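Local coordinates for organophosphorus hydrolase (Pseudomonas pseudoalcaligenes, PDB 4LE6), which hydrolyses phosphotriesters as a zinc-dependent phosphotriesterase of the metallo-beta-lactamase superfamily, at the interface of chains A and B. Numbering follows the deposited sequence. Chains: chain A/B, Organophosphorus hydrolase.

Contact 1: the interface of chains A and B. Residues chain A 37-39, 317-319; chain B 33-34.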
ATOM      1  N   TYR A  37       2.544   9.475   5.452  1.00 17.77           N
ATOM      2  CA  TYR A  37       3.675   9.736   4.584  1.00 18.25           C
ATOM      3  C   TYR A  37       4.368   8.460   4.186  1.00 20.36           C
ATOM      4  O   TYR A  37       4.327   7.456   4.912  1.00 18.79           O
ATOM      5  CB  TYR A  37       4.672  10.732   5.199  1.00 17.58           C
ATOM      6  CG  TYR A  37       5.474  10.229   6.383  1.00 20.18           C
ATOM      7  CD1 TYR A  37       4.999  10.376   7.679  1.00 21.89           C
ATOM      8  CD2 TYR A  37       6.725   9.651   6.208  1.00 19.55           C
ATOM      9  CE1 TYR A  37       5.733   9.945   8.760  1.00 20.41           C
ATOM     10  CE2 TYR A  37       7.467   9.213   7.285  1.00 18.83           C
ATOM     11  CZ  TYR A  37       6.964   9.351   8.554  1.00 19.68           C
ATOM     12  OH  TYR A  37       7.703   8.916   9.630  1.00 21.17           O
ATOM     13  N   TYR A  38       4.987   8.498   3.015  1.00 20.59           N
ATOM     14  CA  TYR A  38       5.711   7.334   2.516  1.00 19.38           C
ATOM     15  C   TYR A  38       6.949   7.746   1.723  1.00 18.83           C
ATOM     16  O   TYR A  38       6.843   8.544   0.799  1.00 17.98           O
ATOM     17  CB  TYR A  38       4.804   6.475   1.619  1.00 19.91           C
ATOM     18  CG  TYR A  38       5.514   5.252   1.125  1.00 19.67           C
ATOM     19  CD1 TYR A  38       5.688   4.162   1.958  1.00 22.37           C
ATOM     20  CD2 TYR A  38       6.049   5.186  -0.162  1.00 17.85           C
ATOM     21  CE1 TYR A  38       6.357   3.039   1.536  1.00 22.13           C
ATOM     22  CE2 TYR A  38       6.727   4.050  -0.592  1.00 17.32           C
ATOM     23  CZ  TYR A  38       6.872   2.975   0.276  1.00 20.30           C
ATOM     24  OH  TYR A  38       7.530   1.805  -0.072  1.00 21.28           O
ATOM     25  N   ARG A  39       8.106   7.171   2.068  1.00 18.70           N
ATOM     26  CA  ARG A  39       9.378   7.532   1.440  1.00 17.86           C
ATOM     27  C   ARG A  39       9.769   6.585   0.299  1.00 20.21           C
ATOM     28  O   ARG A  39       9.654   5.366   0.432  1.00 22.45           O
ATOM     29  CB  ARG A  39      10.486   7.505   2.482  1.00 20.44           C
ATOM     30  CG  ARG A  39      11.629   8.458   2.189  1.00 19.43           C
ATOM     31  CD  ARG A  39      11.347   9.831   2.762  1.00 23.92           C
ATOM     32  NE  ARG A  39      11.363   9.803   4.217  1.00 24.34           N
ATOM     33  CZ  ARG A  39      10.891  10.768   4.997  1.00 22.90           C
ATOM     34  NH1 ARG A  39      10.970  10.643   6.312  1.00 20.00           N
ATOM     35  NH2 ARG A  39      10.344  11.857   4.474  1.00 22.94           N
ATOM     36  N   PHE A 317       5.668  -1.763  -0.315  1.00 19.83           N
ATOM     37  CA  PHE A 317       6.260  -1.127   0.847  1.00 19.50           C
ATOM     38  C   PHE A 317       7.703  -1.601   1.075  1.00 19.12           C
ATOM     39  O   PHE A 317       7.978  -2.811   1.093  1.00 18.94           O
ATOM     40  CB  PHE A 317       5.407  -1.446   2.065  1.00 23.11           C
ATOM     41  CG  PHE A 317       5.821  -0.705   3.301  1.00 24.95           C
ATOM     42  CD1 PHE A 317       6.834  -1.185   4.108  1.00 27.92           C
ATOM     43  CD2 PHE A 317       5.178   0.463   3.666  1.00 23.76           C
ATOM     44  CE1 PHE A 317       7.208  -0.506   5.248  1.00 25.41           C
ATOM     45  CE2 PHE A 317       5.559   1.150   4.805  1.00 22.34           C
ATOM     46  CZ  PHE A 317       6.574   0.664   5.593  1.00 21.50           C
ATOM     47  N   SER A 318       8.620  -0.650   1.241  1.00 18.51           N
ATOM     48  CA  SER A 318      10.032  -0.963   1.417  1.00 19.01           C
ATOM     49  C   SER A 318      10.747   0.175   2.109  1.00 21.65           C
ATOM     50  O   SER A 318      10.466   1.339   1.849  1.00 19.96           O
ATOM     51  CB  SER A 318      10.706  -1.173   0.058  1.00 21.46           C
ATOM     52  OG  SER A 318      12.101  -1.393   0.209  1.00 21.52           O
ATOM     53  N   PRO A 319      11.706  -0.150   2.975  1.00 23.58           N
ATOM     54  CA  PRO A 319      12.601   0.947   3.351  1.00 22.43           C
ATOM     55  C   PRO A 319      13.440   1.386   2.162  1.00 22.27           C
ATOM     56  O   PRO A 319      13.523   0.693   1.142  1.00 20.57           O
ATOM     57  CB  PRO A 319      13.492   0.335   4.439  1.00 23.57           C
ATOM     58  CG  PRO A 319      13.339  -1.149   4.310  1.00 26.98           C
ATOM     59  CD  PRO A 319      12.011  -1.408   3.671  1.00 24.33           C
TER
ATOM     60  N   GLN B  33      11.975   5.624   6.713  1.00 21.66           N
ATOM     61  CA  GLN B  33      10.649   5.249   6.249  1.00 18.25           C
ATOM     62  C   GLN B  33       9.598   5.473   7.348  1.00 17.61           C
ATOM     63  O   GLN B  33       9.911   5.443   8.546  1.00 20.49           O
ATOM     64  CB  GLN B  33      10.651   3.787   5.804  1.00 17.72           C
ATOM     65  CG  GLN B  33       9.347   3.352   5.145  1.00 20.15           C
ATOM     66  CD  GLN B  33       8.985   4.216   3.936  1.00 22.39           C
ATOM     67  OE1 GLN B  33       8.451   5.311   4.086  1.00 23.15           O
ATOM     68  NE2 GLN B  33       9.295   3.733   2.739  1.00 24.83           N
ATOM     69  N   VAL B  34       8.352   5.693   6.940  1.00 18.20           N
ATOM     70  CA  VAL B  34       7.229   5.716   7.867  1.00 19.08           C
ATOM     71  C   VAL B  34       7.273   4.412   8.684  1.00 17.91           C
ATOM     72  O   VAL B  34       7.744   3.399   8.178  1.00 18.32           O
ATOM     73  CB  VAL B  34       5.887   5.813   7.086  1.00 18.42           C
ATOM     74  CG1 VAL B  34       5.615   4.539   6.316  1.00 16.76           C
ATOM     75  CG2 VAL B  34       4.736   6.101   8.010  1.00 20.54           C
TER
HETATM   76  O   HOH W   1      10.254   8.096   9.717  1.00 47.82           O

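Contact 2: the interface of chains A and B. Residues chain A 95, 100, 127, 131; chain B 27-28.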
ATOM      1  N   ASN A  95      12.744  15.963  -2.590  1.00 19.93           N
ATOM      2  CA  ASN A  95      14.007  16.595  -2.217  1.00 19.85           C
ATOM      3  C   ASN A  95      15.013  16.190  -3.292  1.00 19.59           C
ATOM      4  O   ASN A  95      15.411  15.017  -3.372  1.00 17.36           O
ATOM      5  CB  ASN A  95      14.447  16.102  -0.828  1.00 21.65           C
ATOM      6  CG  ASN A  95      15.733  16.757  -0.347  1.00 21.63           C
ATOM      7  OD1 ASN A  95      16.593  17.096  -1.150  1.00 20.39           O
ATOM      8  ND2 ASN A  95      15.874  16.928   0.971  1.00 24.68           N
ATOM      9  N   LEU A 100      13.865  21.683  -2.346  1.00 21.46           N
ATOM     10  CA  LEU A 100      12.785  20.938  -1.715  1.00 21.66           C
ATOM     11  C   LEU A 100      11.496  21.420  -2.362  1.00 23.24           C
ATOM     12  O   LEU A 100      11.114  22.586  -2.230  1.00 23.95           O
ATOM     13  CB  LEU A 100      12.757  21.135  -0.200  1.00 22.52           C
ATOM     14  CG  LEU A 100      11.727  20.270   0.537  1.00 24.35           C
ATOM     15  CD1 LEU A 100      12.064  18.768   0.467  1.00 24.95           C
ATOM     16  CD2 LEU A 100      11.621  20.710   1.974  1.00 23.27           C
ATOM     17  N   TYR A 127      10.112  17.016   7.828  1.00 19.32           N
ATOM     18  CA  TYR A 127      10.384  18.315   7.230  1.00 21.03           C
ATOM     19  C   TYR A 127       9.518  19.382   7.877  1.00 25.63           C
ATOM     20  O   TYR A 127       8.590  19.064   8.605  1.00 24.75           O
ATOM     21  CB  TYR A 127      10.111  18.272   5.728  1.00 17.09           C
ATOM     22  CG  TYR A 127      11.131  17.477   4.961  1.00 17.73           C
ATOM     23  CD1 TYR A 127      12.415  17.964   4.774  1.00 20.37           C
ATOM     24  CD2 TYR A 127      10.824  16.221   4.451  1.00 17.77           C
ATOM     25  CE1 TYR A 127      13.363  17.242   4.080  1.00 20.78           C
ATOM     26  CE2 TYR A 127      11.766  15.500   3.752  1.00 17.28           C
ATOM     27  CZ  TYR A 127      13.030  16.016   3.569  1.00 20.62           C
ATOM     28  OH  TYR A 127      13.971  15.297   2.875  1.00 26.78           O
ATOM     29  N   GLN A 131      10.785  25.042   5.045  1.00 22.70           N
ATOM     30  CA  GLN A 131      11.878  24.524   4.209  1.00 22.86           C
ATOM     31  C   GLN A 131      11.505  24.390   2.730  1.00 22.64           C
ATOM     32  O   GLN A 131      12.375  24.220   1.870  1.00 21.74           O
ATOM     33  CB  GLN A 131      12.341  23.153   4.721  1.00 23.53           C
ATOM     34  CG  GLN A 131      12.962  23.174   6.126  1.00 27.10           C
ATOM     35  CD  GLN A 131      13.268  21.769   6.647  1.00 28.25           C
ATOM     36  OE1 GLN A 131      12.433  20.874   6.567  1.00 28.08           O
ATOM     37  NE2 GLN A 131      14.479  21.565   7.131  1.00 25.68           N
TER
ATOM     38  N   PRO B  27      17.424  20.868   2.366  1.00 32.01           N
ATOM     39  CA  PRO B  27      17.898  20.223   3.594  1.00 33.82           C
ATOM     40  C   PRO B  27      18.374  18.808   3.291  1.00 33.37           C
ATOM     41  O   PRO B  27      18.072  18.259   2.233  1.00 30.37           O
ATOM     42  CB  PRO B  27      16.639  20.129   4.466  1.00 33.83           C
ATOM     43  CG  PRO B  27      15.656  21.063   3.871  1.00 34.96           C
ATOM     44  CD  PRO B  27      15.980  21.134   2.406  1.00 33.16           C
ATOM     45  N   ALA B  28      19.085  18.215   4.234  1.00 31.63           N
ATOM     46  CA  ALA B  28      19.515  16.848   4.104  1.00 28.21           C
ATOM     47  C   ALA B  28      18.289  15.958   3.938  1.00 25.97           C
ATOM     48  O   ALA B  28      17.215  16.250   4.478  1.00 26.76           O
ATOM     49  CB  ALA B  28      20.315  16.444   5.344  1.00 30.93           C
TER
HETATM   50  O   HOH W   2      19.290  16.998  -0.059  1.00 37.83           O

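Contact 1: the interface of chains A and B
B:Gln33 and B:Val34 run in extended backbone conformation past the start of strand 37-42 of chain A, whose residues A:Tyr37 to A:Arg39 are likewise extended, and past the loop A:Phe317 to A:Pro319. The side-chain amide of B:Gln33 reads backbone groups much as a neighbouring strand would. Its OE1 accepts from A:Arg39 N at 2.8 Å, nearly straight at the hydrogen (168°) and on a lone pair. Its NE2 donates twice, to the carbonyl oxygens of A:Arg39 and A:Ser318; the latter lies in the amide plane. OE1 also accepts from B:Val34 N, so bonds at both ends fix the amide's rotation. The B:Gln33 side chain leaves with CG opposite the backbone N (chi1 -173°), then bends at chi2, bringing the amide back toward the strand. The amide lies over a face of the A:Tyr38 ring, the planes 17° apart, with NE2 above the rim near CE1, and that tyrosine's OH receives A:Ser318 N at 3.0 Å, tying the strand to the loop. B:Val34 lies over one face of the A:Tyr37 ring, its CB 3.8 Å above the plane, toward the rim. Its CG1 turns instead to A:Phe317, 3.7 Å from CE2. In plane at the edge of the A:Tyr37 ring, a water links the phenol OH to B:Gln33 O. The site joins one subunit's N-terminal segment to the first strand and a C-terminal loop of the other, in a possibly biological two-fold dimer.

Contact 2: the interface of chains A and B
Hydrogen bonding between A:Asn95 and B:Pro27 supplies the polar part of this contact, in which a side-chain amide binds a backbone carbonyl. A:Asn95 ND2 donates to B:Pro27 O at 2.9 Å, almost straight at the hydrogen (170°). The acceptor lies in the plane of the amide, whereas the donor stands above the plane of the proline carbonyl, 38° out of it, and does not use a lone pair. A:Asn95 ND2 also donates to A:Tyr127 OH, the phenol oxygen, at 3.1 Å, again close to the amide plane. These two bonds hold the amide's orientation, and A:Tyr127, which itself borders B:Ala28, probably helps to position A:Asn95.

Water completes the polar set: one molecule joins A:Asn95 OD1 to B:Pro27 O, 2.9 Å from each. Both ends of the amide therefore serve the same carbonyl, one directly and the other through the solvent molecule.

Apolar contact falls to the proline ring. The side chain of A:Gln131, straight at chi2 (174°), lays a face of its terminal amide on that ring, crossing it at a slant: NE2 comes 3.5 Å and CD 3.7 Å from B:Pro27 CG. B:Pro27 CD meets A:Leu100 CB more loosely, at 4.1 Å. A:Leu100 CD1 lies over one face of the A:Tyr127 ring, toward its rim, and probably helps to steady the tyrosine that bonds A:Asn95, while A:Gln131 OE1 lies in plane at the ring's edge. B:Ala28 adds little buried surface.

In the fold, the proline near the modelled start of chain B rests on the end of strand 85-95, the start of strand 100-103, the loop carrying A:Tyr127 and the 3-10 helix 129-131 of chain A.

Contact 1 and contact 2 have C-alpha centres about 17 Å apart and share no residue, yet both are made by one stretch of chain B, the N-terminal segment ahead of its first strand. Four residues lie between the pair at 27-28 and the pair at 33-34, so the segment spans the partner's surface and meets different elements at each end. With the two-fold symmetry, chain A extends its own segment over chain B in the same way. Such reciprocal exchange of arms illustrates how a terminal extension can join two subunits, and it probably helps to hold this dimer together.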